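Local coordinates for protein Polyphosphate:AMP phosphotransferase (Meiothermus ruber H328, PDB 5O6M) that uses inorganic polyphosphate as phosphate donor to convert AMP to ADP and ADP to ATP, and also accepts other nucleoside mono- and diphosphates, at residues 48-53 against 250-255; 55-60 against 112-117. The protein carries 1 engineered substitution. All coordinates share one frame; numbering follows the deposited sequence.

How the interactions relate
Both contacts lie at one end of the parallel sheet, on the same side of the chain's centre, with their own centres about 11 Å apart. Helix 29-53, whose last turns form one half of interaction 1, is followed after a short connection by strand 57-64, whose start forms one half of interaction 2. Leu50 joins the two: its CD1 packs 3.6 Å from His56 O and 3.9 Å from Val58 CG2, and it also touches Met252 and Leu117. Tyr51 CD1 reaches Gly115 O at 3.7 Å. A polar bond between side chains of Glu53 and His56 adds a further tie. Neither contact includes a residue of the ATP pocket.

Interaction 1 (48-53 against 250-255)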
loop_
_atom_site.group_PDB
_atom_site.type_symbol
_atom_site.label_atom_id
_atom_site.label_comp_id
_atom_site.label_asym_id
_atom_site.label_seq_id
_atom_site.Cartn_x
_atom_site.Cartn_y
_atom_site.Cartn_z
ATOM N N GLU D 48 21.360 13.142 -8.981
ATOM C CA GLU D 48 20.624 13.542 -10.179
ATOM C C GLU D 48 20.875 12.579 -11.331
ATOM O O GLU D 48 19.969 12.300 -12.125
ATOM C CB GLU D 48 21.001 14.969 -10.581
ATOM C CG GLU D 48 20.760 16.018 -9.501
ATOM C CD GLU D 48 19.311 16.477 -9.449
ATOM O OE1 GLU D 48 18.980 17.329 -8.596
ATOM O OE2 GLU D 48 18.500 15.979 -10.260
ATOM N N LEU D 49 22.097 12.055 -11.438
ATOM C CA LEU D 49 22.370 11.021 -12.433
ATOM C C LEU D 49 21.564 9.758 -12.143
ATOM O O LEU D 49 20.881 9.227 -13.027
ATOM C CB LEU D 49 23.868 10.718 -12.476
ATOM C CG LEU D 49 24.616 11.242 -13.706
ATOM C CD1 LEU D 49 26.102 10.933 -13.604
ATOM C CD2 LEU D 49 24.031 10.679 -14.998
ATOM N N LEU D 50 21.648 9.254 -10.908
ATOM C CA LEU D 50 20.874 8.079 -10.511
ATOM C C LEU D 50 19.411 8.225 -10.918
ATOM O O LEU D 50 18.857 7.377 -11.624
ATOM C CB LEU D 50 20.987 7.875 -8.998
ATOM C CG LEU D 50 20.198 6.733 -8.353
ATOM C CD1 LEU D 50 20.788 5.379 -8.737
ATOM C CD2 LEU D 50 20.127 6.900 -6.837
ATOM N N TYR D 51 18.775 9.312 -10.477
ATOM C CA TYR D 51 17.371 9.553 -10.798
ATOM C C TYR D 51 17.147 9.603 -12.304
ATOM O O TYR D 51 16.200 8.998 -12.823
ATOM C CB TYR D 51 16.914 10.854 -10.137
ATOM C CG TYR D 51 15.438 11.141 -10.269
ATOM C CD1 TYR D 51 14.506 10.465 -9.492
ATOM C CD2 TYR D 51 14.976 12.102 -11.158
ATOM C CE1 TYR D 51 13.151 10.728 -9.606
ATOM C CE2 TYR D 51 13.623 12.373 -11.277
ATOM C CZ TYR D 51 12.715 11.682 -10.497
ATOM O OH TYR D 51 11.369 11.947 -10.612
ATOM N N ALA D 52 18.015 10.318 -13.026
ATOM C CA ALA D 52 17.824 10.495 -14.464
ATOM C C ALA D 52 18.051 9.194 -15.226
ATOM O O ALA D 52 17.291 8.869 -16.146
ATOM C CB ALA D 52 18.753 11.594 -14.985
ATOM N N GLU D 53 19.100 8.446 -14.872
ATOM C CA GLU D 53 19.346 7.167 -15.535
ATOM C C GLU D 53 18.208 6.183 -15.282
ATOM O O GLU D 53 17.825 5.418 -16.176
ATOM C CB GLU D 53 20.679 6.582 -15.068
ATOM C CG GLU D 53 21.123 5.348 -15.838
ATOM C CD GLU D 53 22.374 4.716 -15.254
ATOM O OE1 GLU D 53 22.458 4.600 -14.011
ATOM O OE2 GLU D 53 23.278 4.342 -16.035
ATOM N N LEU D 250 29.111 3.146 -9.826
ATOM C CA LEU D 250 28.022 2.665 -10.669
ATOM C C LEU D 250 28.148 3.120 -12.116
ATOM O O LEU D 250 27.496 2.538 -12.991
ATOM C CB LEU D 250 26.669 3.111 -10.106
ATOM C CG LEU D 250 26.272 2.585 -8.722
ATOM C CD1 LEU D 250 24.959 3.215 -8.268
ATOM C CD2 LEU D 250 26.170 1.060 -8.711
ATOM N N ALA D 251 28.969 4.137 -12.389
ATOM C CA ALA D 251 29.224 4.590 -13.757
ATOM C C ALA D 251 27.918 4.959 -14.462
ATOM O O ALA D 251 27.638 4.519 -15.580
ATOM C CB ALA D 251 29.997 3.532 -14.543
ATOM N N MET D 252 27.117 5.784 -13.794
ATOM C CA MET D 252 25.794 6.125 -14.296
ATOM C C MET D 252 25.887 7.105 -15.462
ATOM O O MET D 252 26.779 7.956 -15.523
ATOM C CB MET D 252 24.937 6.686 -13.160
ATOM C CG MET D 252 24.775 5.683 -12.019
ATOM S SD MET D 252 23.814 6.227 -10.593
ATOM C CE MET D 252 24.971 7.331 -9.789
ATOM N N GLN D 253 24.947 6.977 -16.397
ATOM C CA GLN D 253 24.939 7.760 -17.624
ATOM C C GLN D 253 23.598 8.451 -17.789
ATOM O O GLN D 253 22.552 7.856 -17.516
ATOM C CB GLN D 253 25.153 6.864 -18.854
ATOM C CG GLN D 253 26.326 5.907 -18.780
ATOM C CD GLN D 253 27.657 6.605 -18.901
ATOM O OE1 GLN D 253 27.751 7.686 -19.479
ATOM N NE2 GLN D 253 28.701 5.984 -18.367
ATOM N N TYR D 254 23.621 9.697 -18.248
ATOM C CA TYR D 254 22.375 10.318 -18.664
ATOM C C TYR D 254 21.819 9.555 -19.865
ATOM O O TYR D 254 22.583 9.143 -20.745
ATOM C CB TYR D 254 22.583 11.792 -19.012
ATOM C CG TYR D 254 22.747 12.678 -17.800
ATOM C CD1 TYR D 254 23.979 13.229 -17.474
ATOM C CD2 TYR D 254 21.668 12.955 -16.972
ATOM C CE1 TYR D 254 24.125 14.037 -16.361
ATOM C CE2 TYR D 254 21.805 13.761 -15.862
ATOM C CZ TYR D 254 23.033 14.298 -15.559
ATOM O OH TYR D 254 23.166 15.101 -14.446
ATOM N N PRO D 255 20.507 9.361 -19.945
ATOM C CA PRO D 255 19.936 8.614 -21.071
ATOM C C PRO D 255 20.137 9.344 -22.389
ATOM O O PRO D 255 20.557 10.500 -22.445
ATOM C CB PRO D 255 18.450 8.509 -20.716
ATOM C CG PRO D 255 18.391 8.735 -19.241
ATOM C CD PRO D 255 19.492 9.701 -18.939
#
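The last turns of helix 29-53 are crossed by segment 250-255, with the CA atoms of Leu49 and Met252 6.3 Å apart and those of Glu53 and Tyr254 5.4 Å apart. Ala251, at positive phi, is the first residue to leave the preceding helix, and the chain is extended from Met252 on. Leu49 and Tyr254 meet at about a right angle: methyl CD2 of Leu49 sits over the middle of the ring, 3.5 Å from its centroid and 8° off the normal, a CH-pi contact. Ala52 CB approaches the same ring obliquely, 3.8 Å from Tyr254 CD2. Met252 packs its sulphur against Leu50, with SD 3.6 Å from Leu50 CB; the bend at chi3 sets its methyl CE near Leu50 N.

Glu53 provides the polar link. With CG anti to the backbone N (chi1 -172°), the extended chain carries the carboxylate to the backbone at Met252 and Gln253, where OE2 accepts Gln253 N at 3.1 Å. This donor stands well above the carboxylate plane, 78° out of it. OE1 lies against Met252 CG and is hydrogen-bonded to His56 ND1, so both carboxylate oxygens have a hydrogen-bond partner. Farther along, Pro255 CG touches Ala52 O at 3.3 Å.

Trp190 of a second subunit meets the Tyr254 ring, the planes only slightly inclined to each other, and also packs on Ala52 and Pro255. The arrangement is helix-loop packing at a subunit interface, fastening the segment that follows helix 232-249 onto the helix leading into a central strand of the PPK2 alpha/beta fold.

Interaction 2 (55-60 against 112-117); sequences QHKVLV and PRKGEL. With PO4 (phosphate ion), chain V.
His56 O accepts Gly115 N at 2.7 Å, the shorter of two backbone hydrogen bonds joining 55-60 to 112-117. The donor is tilted 30° from the carbonyl plane. Val58 N makes the second, to Glu116 O at 3.2 Å, and Leu117 CA adds a CA-H...O contact to Val58 O. Residues Arg113 to Glu116 form a type II turn with Gly115 at positive phi, with backbone angles at which a CB would collide with the carbonyl O of Lys114. Glu116 reinforces the turn, its OE1 accepting Arg113 N at 2.9 Å nearly along the C-O axis; OE2 forms a salt bridge with Arg87.

Past the turn, CG1 of Val58 packs against Leu117 CG at 3.9 Å, the two side chains crossing obliquely on the face that Leu50 covers. Pro112 touches Val58 O with CG and CB and meets Leu59 CB through CG at 4.0 Å, at about a right angle. Lys114, extended beyond CG, runs beside Gln55 in the same direction, and its CG rests 3.3 Å from Gln55 O. The aliphatic chain of Lys57 passes Pro112 O, and its CE lies near Lys114 CG.

Arg113 bends at chi3 (-67°), and its NE donates to Lys114 O at 3.1 Å, on a lone pair and close to the guanidinium plane. Both terminal nitrogens have partners: NH1 holds a phosphate ion, probably from the crystallisation liquor, which Arg101 of a third subunit also binds, and NH2 forms a salt bridge with Glu96 of that subunit. The Val58-Leu117 bridge begins the parallel pairing of strands 57-64 and 117-121, neighbours in the five-stranded sheet of order 2-3-1-4-5 that forms the core of this P-loop NTPase-type fold.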
loop_
_atom_site.group_PDB
_atom_site.type_symbol
_atom_site.label_atom_id
_atom_site.label_comp_id
_atom_site.label_asym_id
_atom_site.label_seq_id
_atom_site.Cartn_x
_atom_site.Cartn_y
_atom_site.Cartn_z
ATOM N N GLN D 55 17.928 3.399 -13.562
ATOM C CA GLN D 55 18.242 1.977 -13.648
ATOM C C GLN D 55 18.599 1.367 -12.304
ATOM O O GLN D 55 18.064 0.311 -11.947
ATOM C CB GLN D 55 19.395 1.753 -14.642
ATOM C CG GLN D 55 18.979 1.714 -16.107
ATOM C CD GLN D 55 17.871 0.710 -16.380
ATOM O OE1 GLN D 55 17.503 -0.081 -15.510
ATOM N NE2 GLN D 55 17.338 0.733 -17.597
ATOM N N HIS D 56 19.496 1.992 -11.553
ATOM C CA HIS D 56 19.976 1.417 -10.306
ATOM C C HIS D 56 19.040 1.731 -9.145
ATOM O O HIS D 56 18.361 2.762 -9.124
ATOM C CB HIS D 56 21.384 1.928 -10.009
ATOM C CG HIS D 56 22.403 1.464 -11.001
ATOM N ND1 HIS D 56 22.847 2.258 -12.037
ATOM C CD2 HIS D 56 23.051 0.282 -11.128
ATOM C CE1 HIS D 56 23.731 1.587 -12.754
ATOM N NE2 HIS D 56 23.872 0.386 -12.223
ATOM N N LYS D 57 19.030 0.835 -8.159
ATOM C CA LYS D 57 18.331 1.049 -6.900
ATOM C C LYS D 57 19.365 1.080 -5.791
ATOM O O LYS D 57 20.255 0.226 -5.753
ATOM C CB LYS D 57 17.314 -0.061 -6.608
ATOM C CG LYS D 57 16.690 -0.729 -7.810
ATOM C CD LYS D 57 15.781 -1.849 -7.325
ATOM C CE LYS D 57 15.133 -2.586 -8.465
ATOM N NZ LYS D 57 15.999 -3.705 -8.920
ATOM N N VAL D 58 19.248 2.045 -4.888
ATOM C CA VAL D 58 20.247 2.249 -3.848
ATOM C C VAL D 58 19.553 2.272 -2.490
ATOM O O VAL D 58 18.640 3.076 -2.268
ATOM C CB VAL D 58 21.048 3.539 -4.086
ATOM C CG1 VAL D 58 22.079 3.736 -2.993
ATOM C CG2 VAL D 58 21.703 3.499 -5.469
ATOM N N LEU D 59 19.994 1.398 -1.586
ATOM C CA LEU D 59 19.430 1.266 -0.246
ATOM C C LEU D 59 20.511 1.564 0.785
ATOM O O LEU D 59 21.551 0.896 0.806
ATOM C CB LEU D 59 18.853 -0.137 -0.030
ATOM C CG LEU D 59 18.400 -0.490 1.388
ATOM C CD1 LEU D 59 17.242 0.380 1.842
ATOM C CD2 LEU D 59 18.022 -1.967 1.471
ATOM N N VAL D 60 20.265 2.562 1.632
ATOM C CA VAL D 60 21.167 2.929 2.720
ATOM C C VAL D 60 20.487 2.580 4.040
ATOM O O VAL D 60 19.430 3.134 4.368
ATOM C CB VAL D 60 21.543 4.417 2.662
ATOM C CG1 VAL D 60 22.388 4.804 3.868
ATOM C CG2 VAL D 60 22.281 4.723 1.370
ATOM N N PRO D 112 13.854 0.477 -2.325
ATOM C CA PRO D 112 13.910 1.517 -3.355
ATOM C C PRO D 112 13.595 0.953 -4.727
ATOM O O PRO D 112 13.915 -0.195 -5.045
ATOM C CB PRO D 112 15.361 2.012 -3.279
ATOM C CG PRO D 112 16.121 0.819 -2.790
ATOM C CD PRO D 112 15.193 0.138 -1.810
ATOM N N ARG D 113 12.946 1.781 -5.543
ATOM C CA ARG D 113 12.697 1.442 -6.935
ATOM C C ARG D 113 13.843 1.963 -7.801
ATOM O O ARG D 113 14.758 2.639 -7.327
ATOM C CB ARG D 113 11.353 2.007 -7.393
ATOM C CG ARG D 113 11.238 3.526 -7.317
ATOM C CD ARG D 113 10.281 4.029 -8.391
ATOM N NE ARG D 113 10.821 3.821 -9.733
ATOM C CZ ARG D 113 10.077 3.622 -10.817
ATOM N NH1 ARG D 113 8.755 3.594 -10.718
ATOM N NH2 ARG D 113 10.656 3.442 -11.998
ATOM N N LYS D 114 13.791 1.650 -9.094
ATOM C CA LYS D 114 14.826 2.107 -10.013
ATOM C C LYS D 114 14.911 3.627 -10.023
ATOM O O LYS D 114 13.892 4.321 -10.084
ATOM C CB LYS D 114 14.560 1.575 -11.419
ATOM C CG LYS D 114 14.783 0.081 -11.540
ATOM C CD LYS D 114 14.632 -0.391 -12.967
ATOM C CE LYS D 114 15.008 -1.856 -13.093
ATOM N NZ LYS D 114 14.642 -2.407 -14.428
ATOM N N GLY D 115 16.137 4.143 -9.951
ATOM C CA GLY D 115 16.366 5.569 -9.941
ATOM C C GLY D 115 16.215 6.224 -8.588
ATOM O O GLY D 115 16.370 7.449 -8.488
ATOM N N GLU D 116 15.932 5.453 -7.543
ATOM C CA GLU D 116 15.618 5.990 -6.230
ATOM C C GLU D 116 16.688 5.591 -5.224
ATOM O O GLU D 116 17.281 4.513 -5.313
ATOM C CB GLU D 116 14.241 5.485 -5.761
ATOM C CG GLU D 116 13.729 6.104 -4.470
ATOM C CD GLU D 116 12.444 5.447 -3.984
ATOM O OE1 GLU D 116 12.239 4.248 -4.278
ATOM O OE2 GLU D 116 11.638 6.129 -3.314
ATOM N N LEU D 117 16.924 6.474 -4.261
ATOM C CA LEU D 117 17.785 6.197 -3.121
ATOM C C LEU D 117 16.921 6.261 -1.873
ATOM O O LEU D 117 16.299 7.293 -1.598
ATOM C CB LEU D 117 18.946 7.194 -3.043
ATOM C CG LEU D 117 20.079 6.934 -2.044
ATOM C CD1 LEU D 117 21.239 7.887 -2.294
ATOM C CD2 LEU D 117 19.608 7.053 -0.601
HETATM P P PO4 V . 6.268 4.142 -8.057
HETATM O O1 PO4 V . 6.907 5.506 -8.185
HETATM O O2 PO4 V . 4.997 4.081 -8.868
HETATM O O3 PO4 V . 7.222 3.087 -8.564
HETATM O O4 PO4 V . 5.952 3.879 -6.604
#